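Local coordinates for ABC transporter, substrate binding protein (Polyamine) (Agrobacterium tumefaciens, PDB 4EUO), which probably serves as the periplasmic solute-binding protein of an ABC transporter, selectively capturing gamma-aminobutyrate (GABA), which occupies its pocket here, at residues S6-T11 with V56-G61; F99-V104 with I222-S227. All coordinates share one frame; numbering follows the deposited sequence.

In the fold
Contact 1 precedes contact 2 along the chain, and their centres lie about 13 Å apart in one mixed sheet. Strand 56-60 runs antiparallel beside strand 215-229, which in turn pairs with strand 96-107, so the two contacts are joined through neighbouring strands. Contact 1 belongs to the lobe with strands 3-6 and 32-35. In contact 2, strands 96-107 and 215-229 run side by side towards the lobe with strands 132-135, 176-179 and 196-200, as in the hinge of type II periplasmic binding proteins. Both contacts touch the bound gamma-aminobutyrate. D58 and D226 bring carboxylate oxygens so close that a shared proton is possible, though unproven.

Contact 1 (S6-T11 with V56-G61). With ABU (gamma-amino-butanoic acid), chain E.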
loop_
_atom_site.group_PDB
_atom_site.type_symbol
_atom_site.label_atom_id
_atom_site.label_comp_id
_atom_site.label_asym_id
_atom_site.label_seq_id
_atom_site.Cartn_x
_atom_site.Cartn_y
_atom_site.Cartn_z
ATOM N N SER A 6 1.283 -14.251 1.859
ATOM C CA SER A 6 0.991 -13.614 0.578
ATOM C C SER A 6 1.161 -12.114 0.691
ATOM O O SER A 6 0.650 -11.497 1.629
ATOM C CB SER A 6 -0.444 -13.904 0.152
ATOM O OG SER A 6 -0.788 -13.193 -1.031
ATOM N N SER A 7 1.833 -11.521 -0.282
ATOM C CA SER A 7 2.025 -10.069 -0.312
ATOM C C SER A 7 2.057 -9.590 -1.764
ATOM O O SER A 7 1.555 -10.281 -2.656
ATOM C CB SER A 7 3.218 -9.650 0.548
ATOM O OG SER A 7 3.249 -8.237 0.678
ATOM N N TRP A 8 2.616 -8.409 -2.006
ATOM C CA TRP A 8 2.455 -7.702 -3.242
ATOM C C TRP A 8 3.545 -7.961 -4.256
ATOM O O TRP A 8 3.603 -7.270 -5.277
ATOM C CB TRP A 8 2.317 -6.194 -2.901
ATOM C CG TRP A 8 1.097 -5.959 -2.061
ATOM C CD1 TRP A 8 1.006 -6.048 -0.698
ATOM C CD2 TRP A 8 -0.228 -5.715 -2.534
ATOM N NE1 TRP A 8 -0.297 -5.888 -0.298
ATOM C CE2 TRP A 8 -1.085 -5.700 -1.404
ATOM C CE3 TRP A 8 -0.794 -5.561 -3.816
ATOM C CZ2 TRP A 8 -2.461 -5.461 -1.508
ATOM C CZ3 TRP A 8 -2.168 -5.360 -3.917
ATOM C CH2 TRP A 8 -2.979 -5.280 -2.771
ATOM N N GLY A 9 4.381 -8.948 -3.978
ATOM C CA GLY A 9 5.419 -9.368 -4.903
ATOM C C GLY A 9 6.588 -8.421 -4.977
ATOM O O GLY A 9 6.637 -7.371 -4.314
ATOM N N GLY A 10 7.532 -8.818 -5.805
ATOM C CA GLY A 10 8.682 -7.997 -6.154
ATOM C C GLY A 10 9.497 -7.544 -4.980
ATOM O O GLY A 10 9.658 -8.258 -4.000
ATOM N N THR A 11 9.991 -6.316 -5.100
ATOM C CA THR A 11 10.921 -5.761 -4.127
ATOM C C THR A 11 10.362 -5.659 -2.758
ATOM O O THR A 11 11.060 -5.875 -1.768
ATOM C CB THR A 11 11.544 -4.480 -4.638
ATOM O OG1 THR A 11 10.510 -3.599 -5.095
ATOM C CG2 THR A 11 12.519 -4.738 -5.778
ATOM N N VAL A 56 -1.252 -15.926 6.077
ATOM C CA VAL A 56 -1.177 -14.517 6.452
ATOM C C VAL A 56 -1.106 -13.772 5.134
ATOM O O VAL A 56 -0.324 -14.123 4.246
ATOM C CB VAL A 56 0.031 -14.197 7.350
ATOM C CG1 VAL A 56 0.151 -12.677 7.569
ATOM C CG2 VAL A 56 -0.093 -14.916 8.706
ATOM N N VAL A 57 -1.953 -12.745 5.005
ATOM C CA VAL A 57 -1.963 -11.938 3.791
ATOM C C VAL A 57 -1.739 -10.466 4.150
ATOM O O VAL A 57 -2.369 -9.930 5.058
ATOM C CB VAL A 57 -3.296 -12.095 3.029
ATOM C CG1 VAL A 57 -3.253 -11.406 1.658
ATOM C CG2 VAL A 57 -3.682 -13.574 2.820
ATOM N N ASP A 58 -0.874 -9.827 3.376
ATOM C CA ASP A 58 -0.703 -8.391 3.475
ATOM C C ASP A 58 -1.726 -7.772 2.494
ATOM O O ASP A 58 -1.696 -8.030 1.283
ATOM C CB ASP A 58 0.733 -8.043 3.093
ATOM C CG ASP A 58 1.040 -6.571 3.157
ATOM O OD1 ASP A 58 0.297 -5.790 2.532
ATOM O OD2 ASP A 58 1.999 -6.207 3.842
ATOM N N VAL A 59 -2.644 -6.977 3.061
ATOM C CA VAL A 59 -3.731 -6.377 2.282
ATOM C C VAL A 59 -3.763 -4.874 2.495
ATOM O O VAL A 59 -3.156 -4.355 3.422
ATOM C CB VAL A 59 -5.110 -6.989 2.688
ATOM C CG1 VAL A 59 -5.162 -8.483 2.412
ATOM C CG2 VAL A 59 -5.442 -6.686 4.149
ATOM N N GLU A 60 -4.572 -4.172 1.681
ATOM C CA GLU A 60 -4.792 -2.752 1.922
ATOM C C GLU A 60 -5.688 -2.565 3.136
ATOM O O GLU A 60 -6.635 -3.355 3.338
ATOM C CB GLU A 60 -5.396 -2.112 0.667
ATOM C CG GLU A 60 -4.328 -1.992 -0.426
ATOM C CD GLU A 60 -4.847 -2.034 -1.852
ATOM O OE1 GLU A 60 -5.831 -2.746 -2.138
ATOM O OE2 GLU A 60 -4.196 -1.412 -2.716
ATOM N N GLY A 61 -5.441 -1.506 3.918
ATOM C CA GLY A 61 -6.197 -1.326 5.158
ATOM C C GLY A 61 -7.689 -1.127 4.989
ATOM O O GLY A 61 -8.466 -1.514 5.881
HETATM N N ABU E . -0.641 -1.705 -0.758
HETATM C CD ABU E . 0.724 -1.166 -0.781
HETATM C CB ABU E . 1.694 -2.131 -1.418
HETATM C CG ABU E . 3.065 -1.547 -1.388
HETATM C C ABU E . 4.132 -2.340 -2.113
HETATM O O ABU E . 5.259 -1.707 -2.429
HETATM O OXT ABU E . 3.944 -3.563 -2.544
#
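S6 and V57 form a parallel beta bridge, and the tight part of this contact is built on it. S6 N donates to V56 O at 2.9 Å, and D58 N returns a nearly straight bond to S6 O, also at 2.9 Å. V57 CG1 packs 4.0 Å from S6 CB. Strand 3-6 is zipped to strand 56-60 in the buried sheet of a solute-binding lobe. One residue on, D58 CB packs 3.5 Å from S7 OG, which is bonded to Q16.

Beyond the bridge side chains take over. W8 CG stands anti to its carbonyl carbon (chi1 -62°), and the indole meets the D58 side chain at about a right angle. W8 NE1, at the ring edge, donates to D58 OD1, 2.9 Å away and close to the ring plane; the bond is bent, 135° at the hydrogen, and reaches OD1 from above the carboxylate plane. D58 OD2 is bonded to S98 and Q16.

Packing is looser at the far end of the indole, where W8 CH2 comes obliquely to E60 CD at 3.9 Å. W8 as a whole is partly exposed. One indole face carries the ligand, whose amino N sits 4.0 Å above the ring plane of W8, displaced toward the rim. E60 CG is 3.7 Å from that ABU N; the E60 carboxylate is bonded to Y40 and Y135.

D58 helps to hold the W8 ring in its rotation. The ligand is probably a zwitterion, its carboxylate near W8 CB and its ammonium at an acidic end, where D226 bonds it and the nearby, unbonded E60 would probably add stabilisation.

Contact 2 (F99-V104 with I222-S227); sequences FYYSFV and ITAADS. With ABU (gamma-amino-butanoic acid), chain E.
Y101 OH and the backbone O of A225 grip one water between them, at 2.6 Å from Y101 OH and 2.8 Å from A225 O, the water donating to the carbonyl. It ties the tip of the Y101 phenol to the opposite strand, close to the ligand's amino end. The Y101 ring is sandwiched: ABU CD lies over one face and A224 O over the other, with A224 CB packed 3.6 Å from Y101 CZ. Its CG sits between the backbone N and the carbonyl carbon (chi1 67°), a placement from which the ring lies back across the neighbouring strand over A224, and the ring also meets W200.

The ligand N donates to D226 OD1 at 2.8 Å, with a weaker bond to OD2. The D226 carboxylate is nearly perpendicular to the Y101 ring, whose CE2 approaches OD1. D226 CB rests over the F99 ring in a CH-pi contact, 4.0 Å from the ring centroid, and the side chains of D226 and F99 point the same way. F99 also stacks with Y262 and presents its ring edge, at CZ, to ABU CG 3.6 Å away.

The backbones form a twisted antiparallel ladder, 146° between strand directions, in the pair of strands that links the two lobes of this periplasmic binding protein fold. Y101 and A224 form a hydrogen-bonded pair, as do F103 and I222; the shortest link runs from F103 N to I222 O at 2.8 Å.

On the other face of the sheet Y100 packs on T223. Y100 CZ lies 3.7 Å from T223 CB, the two side chains crossing obliquely, and T223 OG1 is bonded to N291. Beside them T223 CG2 touches S102 OG, which is held by N221.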
loop_
_atom_site.group_PDB
_atom_site.type_symbol
_atom_site.label_atom_id
_atom_site.label_comp_id
_atom_site.label_asym_id
_atom_site.label_seq_id
_atom_site.Cartn_x
_atom_site.Cartn_y
_atom_site.Cartn_z
ATOM N N PHE A 99 2.449 -1.998 7.425
ATOM C CA PHE A 99 3.365 -0.897 7.185
ATOM C C PHE A 99 2.570 0.316 6.762
ATOM O O PHE A 99 1.413 0.165 6.314
ATOM C CB PHE A 99 4.456 -1.205 6.139
ATOM C CG PHE A 99 3.949 -1.538 4.752
ATOM C CD1 PHE A 99 3.798 -0.544 3.787
ATOM C CD2 PHE A 99 3.654 -2.841 4.407
ATOM C CE1 PHE A 99 3.348 -0.857 2.496
ATOM C CE2 PHE A 99 3.204 -3.163 3.126
ATOM C CZ PHE A 99 3.057 -2.166 2.179
ATOM N N TYR A 100 3.196 1.495 6.882
ATOM C CA TYR A 100 2.568 2.766 6.571
ATOM C C TYR A 100 3.266 3.321 5.351
ATOM O O TYR A 100 4.503 3.283 5.264
ATOM C CB TYR A 100 2.683 3.650 7.815
ATOM C CG TYR A 100 2.045 5.013 7.746
ATOM C CD1 TYR A 100 0.712 5.195 8.081
ATOM C CD2 TYR A 100 2.806 6.148 7.475
ATOM C CE1 TYR A 100 0.140 6.465 8.134
ATOM C CE2 TYR A 100 2.236 7.428 7.500
ATOM C CZ TYR A 100 0.915 7.574 7.862
ATOM O OH TYR A 100 0.359 8.832 7.965
ATOM N N TYR A 101 2.503 3.819 4.371
ATOM C CA TYR A 101 3.114 4.234 3.116
ATOM C C TYR A 101 2.453 5.467 2.565
ATOM O O TYR A 101 1.405 5.887 3.055
ATOM C CB TYR A 101 3.015 3.084 2.080
ATOM C CG TYR A 101 1.619 2.741 1.612
ATOM C CD1 TYR A 101 1.072 3.345 0.483
ATOM C CD2 TYR A 101 0.850 1.788 2.281
ATOM C CE1 TYR A 101 -0.210 3.018 0.042
ATOM C CE2 TYR A 101 -0.436 1.462 1.855
ATOM C CZ TYR A 101 -0.951 2.068 0.729
ATOM O OH TYR A 101 -2.196 1.742 0.257
ATOM N N SER A 102 3.018 5.987 1.462
ATOM C CA SER A 102 2.420 7.093 0.755
ATOM C C SER A 102 2.354 6.822 -0.729
ATOM O O SER A 102 3.236 6.142 -1.267
ATOM C CB SER A 102 3.285 8.347 0.883
ATOM O OG SER A 102 3.273 8.791 2.225
ATOM N N PHE A 103 1.353 7.398 -1.381
ATOM C CA PHE A 103 1.382 7.588 -2.814
ATOM C C PHE A 103 2.135 8.908 -3.031
ATOM O O PHE A 103 1.797 9.923 -2.407
ATOM C CB PHE A 103 -0.005 7.708 -3.421
ATOM C CG PHE A 103 -0.720 6.395 -3.416
ATOM C CD1 PHE A 103 -0.430 5.427 -4.371
ATOM C CD2 PHE A 103 -1.674 6.120 -2.459
ATOM C CE1 PHE A 103 -1.090 4.188 -4.345
ATOM C CE2 PHE A 103 -2.320 4.889 -2.436
ATOM C CZ PHE A 103 -2.047 3.940 -3.402
ATOM N N VAL A 104 3.151 8.871 -3.869
ATOM C CA VAL A 104 4.004 10.011 -4.203
ATOM C C VAL A 104 4.084 10.158 -5.691
ATOM O O VAL A 104 3.695 9.260 -6.459
ATOM C CB VAL A 104 5.421 9.797 -3.627
ATOM C CG1 VAL A 104 5.375 9.722 -2.100
ATOM C CG2 VAL A 104 6.060 8.521 -4.194
ATOM N N ILE A 222 0.026 11.170 -0.289
ATOM C CA ILE A 222 -1.210 10.644 0.269
ATOM C C ILE A 222 -0.897 9.385 1.042
ATOM O O ILE A 222 -0.465 8.380 0.451
ATOM C CB ILE A 222 -2.213 10.401 -0.852
ATOM C CG1 ILE A 222 -2.529 11.704 -1.616
ATOM C CG2 ILE A 222 -3.498 9.735 -0.287
ATOM C CD1 ILE A 222 -3.191 11.399 -2.969
ATOM N N THR A 223 -1.122 9.408 2.363
ATOM C CA THR A 223 -0.781 8.254 3.194
ATOM C C THR A 223 -1.899 7.256 3.314
ATOM O O THR A 223 -3.092 7.583 3.192
ATOM C CB THR A 223 -0.392 8.666 4.623
ATOM O OG1 THR A 223 -1.525 9.245 5.266
ATOM C CG2 THR A 223 0.715 9.651 4.646
ATOM N N ALA A 224 -1.504 6.003 3.551
ATOM C CA ALA A 224 -2.397 4.894 3.816
ATOM C C ALA A 224 -1.568 3.813 4.497
ATOM O O ALA A 224 -0.378 4.022 4.749
ATOM C CB ALA A 224 -3.059 4.386 2.527
ATOM N N ALA A 225 -2.191 2.681 4.848
ATOM C CA ALA A 225 -1.428 1.614 5.461
ATOM C C ALA A 225 -1.927 0.299 4.965
ATOM O O ALA A 225 -3.111 0.152 4.637
ATOM C CB ALA A 225 -1.518 1.667 6.994
ATOM N N ASP A 226 -1.028 -0.681 4.936
ATOM C CA ASP A 226 -1.429 -2.062 4.700
ATOM C C ASP A 226 -1.639 -2.725 6.053
ATOM O O ASP A 226 -1.156 -2.240 7.095
ATOM C CB ASP A 226 -0.396 -2.836 3.899
ATOM C CG ASP A 226 -0.515 -2.654 2.388
ATOM O OD1 ASP A 226 -1.224 -1.728 1.941
ATOM O OD2 ASP A 226 0.078 -3.482 1.640
ATOM N N SER A 227 -2.284 -3.893 6.019
ATOM C CA SER A 227 -2.610 -4.666 7.195
ATOM C C SER A 227 -2.224 -6.106 6.984
ATOM O O SER A 227 -2.125 -6.568 5.845
ATOM C CB SER A 227 -4.113 -4.635 7.419
ATOM O OG SER A 227 -4.571 -3.295 7.509
HETATM N N ABU E . -0.641 -1.705 -0.758
HETATM C CD ABU E . 0.724 -1.166 -0.781
HETATM C CB ABU E . 1.694 -2.131 -1.418
HETATM C CG ABU E . 3.065 -1.547 -1.388
HETATM C C ABU E . 4.132 -2.340 -2.113
HETATM O O ABU E . 5.259 -1.707 -2.429
HETATM O OXT ABU E . 3.944 -3.563 -2.544
HETATM O O HOH W 1 -3.778 0.555 1.987
#